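Local coordinates for protein nadb-ler3 (Gallus gallus, PDB 3WXB) that reduces carbonyl compounds with NAD(P)H as a short-chain dehydrogenase/reductase, and is expressed in the fatty liver of thyroidectomized chickens, at residues G41-L46 with V56-R61; D62-G65 with L71-L74. One frame throughout, in Å; residues are numbered along the deposited sequence.

How the contacts relate
The two contacts follow one another along the chain in the first part of the Rossmann fold. Contact 1 sets helix 37-47 on strand 55-60; contact 2 begins directly after Arg61, where the loop 62-65 leads into helix 69-77. Their centres lie about 11 Å apart, and apolar side chains join them: Leu71 CD2 reaches Ala58 CB at 3.9 Å, and Leu74 CD1 meets Val43 CG1 at 4.0 Å. Both helices thus share one face of the parallel sheet. The cofactor lies at the Arg61 end of contact 1, where that arginine binds its 2'-phosphate, whereas the side chain of Pro63 in contact 2 is about 9 Å from NADPH.

Contact 1 of 2, residues G41-L46 with V56-R61; sequences GFVQHL and VFATCR. With NDP (NADPH dihydro-nicotinamide-adenine-dinucleotide phosphate), chain C.
Val43 and Leu46, one helical turn apart, rest on Val56 and Ala58 of the neighbouring strand in a wholly apolar interface. One branch of Val43 does most of the work: with CG1 anti to the backbone N (chi1 166°), CG2 lies anti to the carbonyl carbon and meets Ala58 CB at 3.7 Å and Val56 CG1 at 4.1 Å. Leu46 adds a looser touch, its CB 4.3 Å from Val56 CG2, while its side chain also packs on Val29 and Val31 of strand 28-31. Segments 41-46 and 56-60 run nearly antiparallel, at 164°, as expected where the helix of a beta-alpha-beta crossover returns across a parallel sheet.

Polar chemistry is concentrated past the strand's end, at Arg61. Its NH1 donates a nearly straight hydrogen bond (174°) to the 2'-phosphate oxygen O1X of NADPH, 3.2 Å away, with phosphorus P2B at the edge of the guanidinium plane. One face of the same group covers the adenine, whose C6A sits 3.3 Å above that plane, offset toward the rim. NH2 forms a salt bridge with Glu87. Arg61 thus grips both base and phosphate, consistent with recognition of the 2'-phosphate that NADH lacks, and the anion probably stabilises its positive charge.

Contact 2 of 2, residues D62-G65 with L71-L74; sequences DPKG and LQKL
Residues 62-65 form a type I beta turn, closed by Gly65 N donating to Asp62 O at 2.9 Å, and the carbonyl of Pro63 within this turn accepts a hydrogen bond from Gln72 on helix 69-77. The turn belongs to the loop that joins strand 55-60 to that helix in the Rossmann fold, so the bond ties the connection back onto the helix it leads into.

Gln72 reaches across with a chain bent at chi2 (-63°), which brings NE2 to within 2.9 Å of Pro63 O. The bond is almost straight at the hydrogen, and the oxygen lies close to the plane of the Gln72 amide. Pro63 CB and Lys64 CE lie more loosely round the same nitrogen, each 4.2 Å from Gln72 NE2. Bends of Lys64 at chi2 and chi3 bring its CE beside the amide. Pro63 also packs on Pro85, and Gln72 on Ile83, so both partners border strand 81-85, the outermost strand of the sheet within this chain. At the acceptor, NE2 stands well above the Pro63 carbonyl plane, 56° out of it, with a C=O...N angle of 123°.

Contact 1 of 2, residues G41-L46 with V56-R61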
# COMPACT_ATOMS: atom_id res chain seq x y z
N GLY A 41 5.78 0.66 -25.01
CA GLY A 41 7.25 0.71 -25.01
C GLY A 41 7.92 -0.62 -24.67
O GLY A 41 8.82 -1.08 -25.38
N PHE A 42 7.48 -1.27 -23.59
CA PHE A 42 8.01 -2.56 -23.25
C PHE A 42 7.93 -3.53 -24.43
O PHE A 42 8.92 -4.23 -24.76
CB PHE A 42 7.33 -3.19 -22.03
CG PHE A 42 7.99 -2.78 -20.72
CD1 PHE A 42 9.30 -3.16 -20.45
CD2 PHE A 42 7.30 -2.03 -19.77
CE1 PHE A 42 9.92 -2.79 -19.26
CE2 PHE A 42 7.88 -1.64 -18.56
CZ PHE A 42 9.24 -2.05 -18.30
N VAL A 43 6.76 -3.56 -25.08
CA VAL A 43 6.54 -4.50 -26.22
C VAL A 43 7.49 -4.25 -27.37
O VAL A 43 8.16 -5.20 -27.84
CB VAL A 43 5.04 -4.58 -26.65
CG1 VAL A 43 4.89 -5.28 -28.02
CG2 VAL A 43 4.29 -5.37 -25.55
N GLN A 44 7.58 -3.00 -27.79
CA GLN A 44 8.47 -2.59 -28.88
C GLN A 44 9.95 -2.90 -28.57
O GLN A 44 10.72 -3.33 -29.43
CB GLN A 44 8.32 -1.08 -29.14
CG GLN A 44 6.87 -0.62 -29.55
CD GLN A 44 6.74 0.85 -29.57
OE1 GLN A 44 7.31 1.56 -28.71
NE2 GLN A 44 6.00 1.35 -30.56
N HIS A 45 10.37 -2.61 -27.33
CA HIS A 45 11.76 -2.84 -26.94
C HIS A 45 12.07 -4.31 -26.80
O HIS A 45 13.19 -4.77 -27.19
CB HIS A 45 12.13 -2.04 -25.68
CG HIS A 45 12.39 -0.59 -25.96
ND1 HIS A 45 13.63 -0.01 -25.82
CD2 HIS A 45 11.55 0.39 -26.37
CE1 HIS A 45 13.55 1.28 -26.13
NE2 HIS A 45 12.30 1.54 -26.48
N LEU A 46 11.10 -5.07 -26.27
CA LEU A 46 11.27 -6.52 -26.17
C LEU A 46 11.40 -7.15 -27.54
O LEU A 46 12.17 -8.11 -27.73
CB LEU A 46 10.13 -7.19 -25.44
CG LEU A 46 10.12 -7.52 -23.93
CD1 LEU A 46 11.45 -7.37 -23.16
CD2 LEU A 46 8.92 -6.90 -23.17
N VAL A 56 6.13 -12.80 -27.05
CA VAL A 56 5.82 -11.64 -26.27
C VAL A 56 4.30 -11.61 -26.20
O VAL A 56 3.62 -11.46 -27.23
CB VAL A 56 6.31 -10.36 -26.94
CG1 VAL A 56 5.88 -9.16 -26.09
CG2 VAL A 56 7.84 -10.40 -27.12
N PHE A 57 3.77 -11.83 -25.00
CA PHE A 57 2.36 -11.65 -24.75
C PHE A 57 2.10 -10.20 -24.39
O PHE A 57 2.67 -9.63 -23.43
CB PHE A 57 1.91 -12.58 -23.66
CG PHE A 57 2.10 -14.03 -24.00
CD1 PHE A 57 1.14 -14.72 -24.75
CD2 PHE A 57 3.29 -14.69 -23.64
CE1 PHE A 57 1.35 -16.10 -25.09
CE2 PHE A 57 3.50 -16.06 -23.98
CZ PHE A 57 2.54 -16.74 -24.71
N ALA A 58 1.24 -9.56 -25.17
CA ALA A 58 0.92 -8.18 -24.86
C ALA A 58 -0.56 -8.15 -24.44
O ALA A 58 -1.44 -8.53 -25.25
CB ALA A 58 1.17 -7.33 -26.07
N THR A 59 -0.87 -7.75 -23.20
CA THR A 59 -2.27 -7.75 -22.85
C THR A 59 -2.89 -6.38 -23.13
O THR A 59 -2.24 -5.32 -22.98
CB THR A 59 -2.58 -8.27 -21.42
OG1 THR A 59 -2.50 -7.20 -20.47
CG2 THR A 59 -1.58 -9.39 -21.01
N CYS A 60 -4.16 -6.41 -23.55
CA CYS A 60 -4.92 -5.19 -23.64
C CYS A 60 -6.42 -5.47 -23.54
O CYS A 60 -6.89 -6.60 -23.40
CB CYS A 60 -4.60 -4.39 -24.90
SG CYS A 60 -5.30 -5.06 -26.48
N ARG A 61 -7.16 -4.38 -23.58
CA ARG A 61 -8.60 -4.37 -23.52
C ARG A 61 -9.05 -3.95 -24.88
O ARG A 61 -8.38 -3.18 -25.55
CB ARG A 61 -9.05 -3.31 -22.56
CG ARG A 61 -8.92 -3.61 -21.15
CD ARG A 61 -8.68 -2.34 -20.47
NE ARG A 61 -9.49 -2.11 -19.32
CZ ARG A 61 -9.67 -0.95 -18.74
NH1 ARG A 61 -9.12 0.14 -19.19
NH2 ARG A 61 -10.42 -0.89 -17.70
PA NDP C . -1.03 5.11 -19.22
O1A NDP C . -2.18 5.77 -18.52
O2A NDP C . -0.47 5.80 -20.32
O5B NDP C . -1.37 3.74 -19.68
C5B NDP C . -2.17 2.89 -18.80
C4B NDP C . -2.18 1.52 -19.39
O4B NDP C . -2.75 0.51 -18.39
C3B NDP C . -3.10 1.40 -20.62
O3B NDP C . -2.56 0.25 -21.40
C2B NDP C . -4.43 0.97 -19.98
O2B NDP C . -5.35 0.33 -20.89
C1B NDP C . -3.94 -0.06 -18.93
N9A NDP C . -5.03 -0.25 -17.83
C8A NDP C . -5.52 0.62 -16.92
N7A NDP C . -6.47 -0.01 -16.20
C5A NDP C . -6.67 -1.20 -16.73
C6A NDP C . -7.49 -2.21 -16.40
N6A NDP C . -8.36 -2.04 -15.39
N1A NDP C . -7.43 -3.38 -17.06
C2A NDP C . -6.50 -3.57 -18.05
N3A NDP C . -5.67 -2.51 -18.40
C4A NDP C . -5.75 -1.38 -17.70
O3 NDP C . 0.04 4.88 -17.99
PN NDP C . 1.64 4.78 -18.19
O1N NDP C . 2.20 6.10 -17.94
O2N NDP C . 1.98 4.01 -19.41
O5D NDP C . 1.92 3.89 -16.85
C5D NDP C . 2.20 2.48 -16.84
C4D NDP C . 2.69 2.10 -15.43
O4D NDP C . 3.79 2.93 -15.10
C3D NDP C . 1.57 2.45 -14.41
O3D NDP C . 1.58 1.38 -13.47
C2D NDP C . 2.00 3.71 -13.77
O2D NDP C . 1.50 3.83 -12.44
C1D NDP C . 3.51 3.57 -13.80
N1N NDP C . 4.17 4.90 -13.69
C2N NDP C . 4.04 5.90 -14.66
C3N NDP C . 4.69 7.13 -14.51
C7N NDP C . 4.64 8.14 -15.48
O7N NDP C . 5.21 9.21 -15.27
N7N NDP C . 4.05 7.84 -16.68
C4N NDP C . 5.45 7.38 -13.34
C5N NDP C . 5.60 6.41 -12.34
C6N NDP C . 4.95 5.17 -12.48
P2B NDP C . -6.50 1.22 -21.68
O1X NDP C . -7.44 0.10 -21.89
O2X NDP C . -5.73 1.77 -22.81
O3X NDP C . -6.96 2.20 -20.67

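Contact 2 of 2, residues D62-G65 with L71-L74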
# COMPACT_ATOMS: atom_id res chain seq x y z
N ASP A 62 -10.21 -4.42 -25.26
CA ASP A 62 -10.86 -4.05 -26.52
C ASP A 62 -9.86 -4.30 -27.64
O ASP A 62 -9.52 -3.38 -28.33
CB ASP A 62 -11.21 -2.53 -26.49
CG ASP A 62 -12.22 -2.09 -27.60
OD1 ASP A 62 -12.34 -0.87 -27.90
OD2 ASP A 62 -12.87 -2.97 -28.16
N PRO A 63 -9.35 -5.55 -27.80
CA PRO A 63 -8.20 -5.74 -28.73
C PRO A 63 -8.44 -5.33 -30.21
O PRO A 63 -7.51 -4.99 -30.93
CB PRO A 63 -7.85 -7.23 -28.61
CG PRO A 63 -9.02 -7.88 -27.87
CD PRO A 63 -9.77 -6.81 -27.14
N LYS A 64 -9.69 -5.35 -30.65
CA LYS A 64 -9.91 -4.88 -32.01
C LYS A 64 -10.64 -3.58 -32.01
O LYS A 64 -11.47 -3.37 -32.85
CB LYS A 64 -10.66 -5.92 -32.88
CG LYS A 64 -11.43 -7.04 -32.15
CD LYS A 64 -10.47 -8.13 -31.62
CE LYS A 64 -9.45 -8.65 -32.68
NZ LYS A 64 -10.02 -8.83 -34.05
N GLY A 65 -10.35 -2.72 -31.05
CA GLY A 65 -10.98 -1.41 -30.97
C GLY A 65 -9.88 -0.41 -31.21
O GLY A 65 -8.71 -0.79 -31.25
N LEU A 71 -0.85 -1.59 -31.53
CA LEU A 71 -0.46 -2.97 -31.16
C LEU A 71 -0.76 -3.97 -32.24
O LEU A 71 0.03 -4.89 -32.47
CB LEU A 71 -1.19 -3.47 -29.92
CG LEU A 71 -0.52 -3.73 -28.57
CD1 LEU A 71 -1.46 -4.55 -27.61
CD2 LEU A 71 0.95 -4.36 -28.64
N GLN A 72 -1.96 -3.87 -32.82
CA GLN A 72 -2.37 -4.75 -33.90
C GLN A 72 -1.44 -4.57 -35.11
O GLN A 72 -1.14 -5.53 -35.80
CB GLN A 72 -3.82 -4.43 -34.29
CG GLN A 72 -4.86 -4.91 -33.26
CD GLN A 72 -4.89 -6.42 -33.08
OE1 GLN A 72 -4.16 -7.16 -33.74
NE2 GLN A 72 -5.71 -6.89 -32.17
N LYS A 73 -0.98 -3.35 -35.32
CA LYS A 73 -0.04 -3.04 -36.40
C LYS A 73 1.20 -3.87 -36.14
O LYS A 73 1.54 -4.74 -36.93
CB LYS A 73 0.34 -1.58 -36.34
CG LYS A 73 0.40 -0.87 -37.65
CD LYS A 73 -0.09 0.58 -37.46
CE LYS A 73 -1.62 0.66 -37.55
NZ LYS A 73 -2.19 1.95 -37.02
N LEU A 74 1.82 -3.63 -34.98
CA LEU A 74 2.99 -4.38 -34.56
C LEU A 74 2.84 -5.88 -34.75
O LEU A 74 3.77 -6.55 -35.25
CB LEU A 74 3.34 -4.10 -33.09
CG LEU A 74 4.22 -2.92 -32.71
CD1 LEU A 74 4.40 -2.94 -31.18
CD2 LEU A 74 5.61 -2.92 -33.45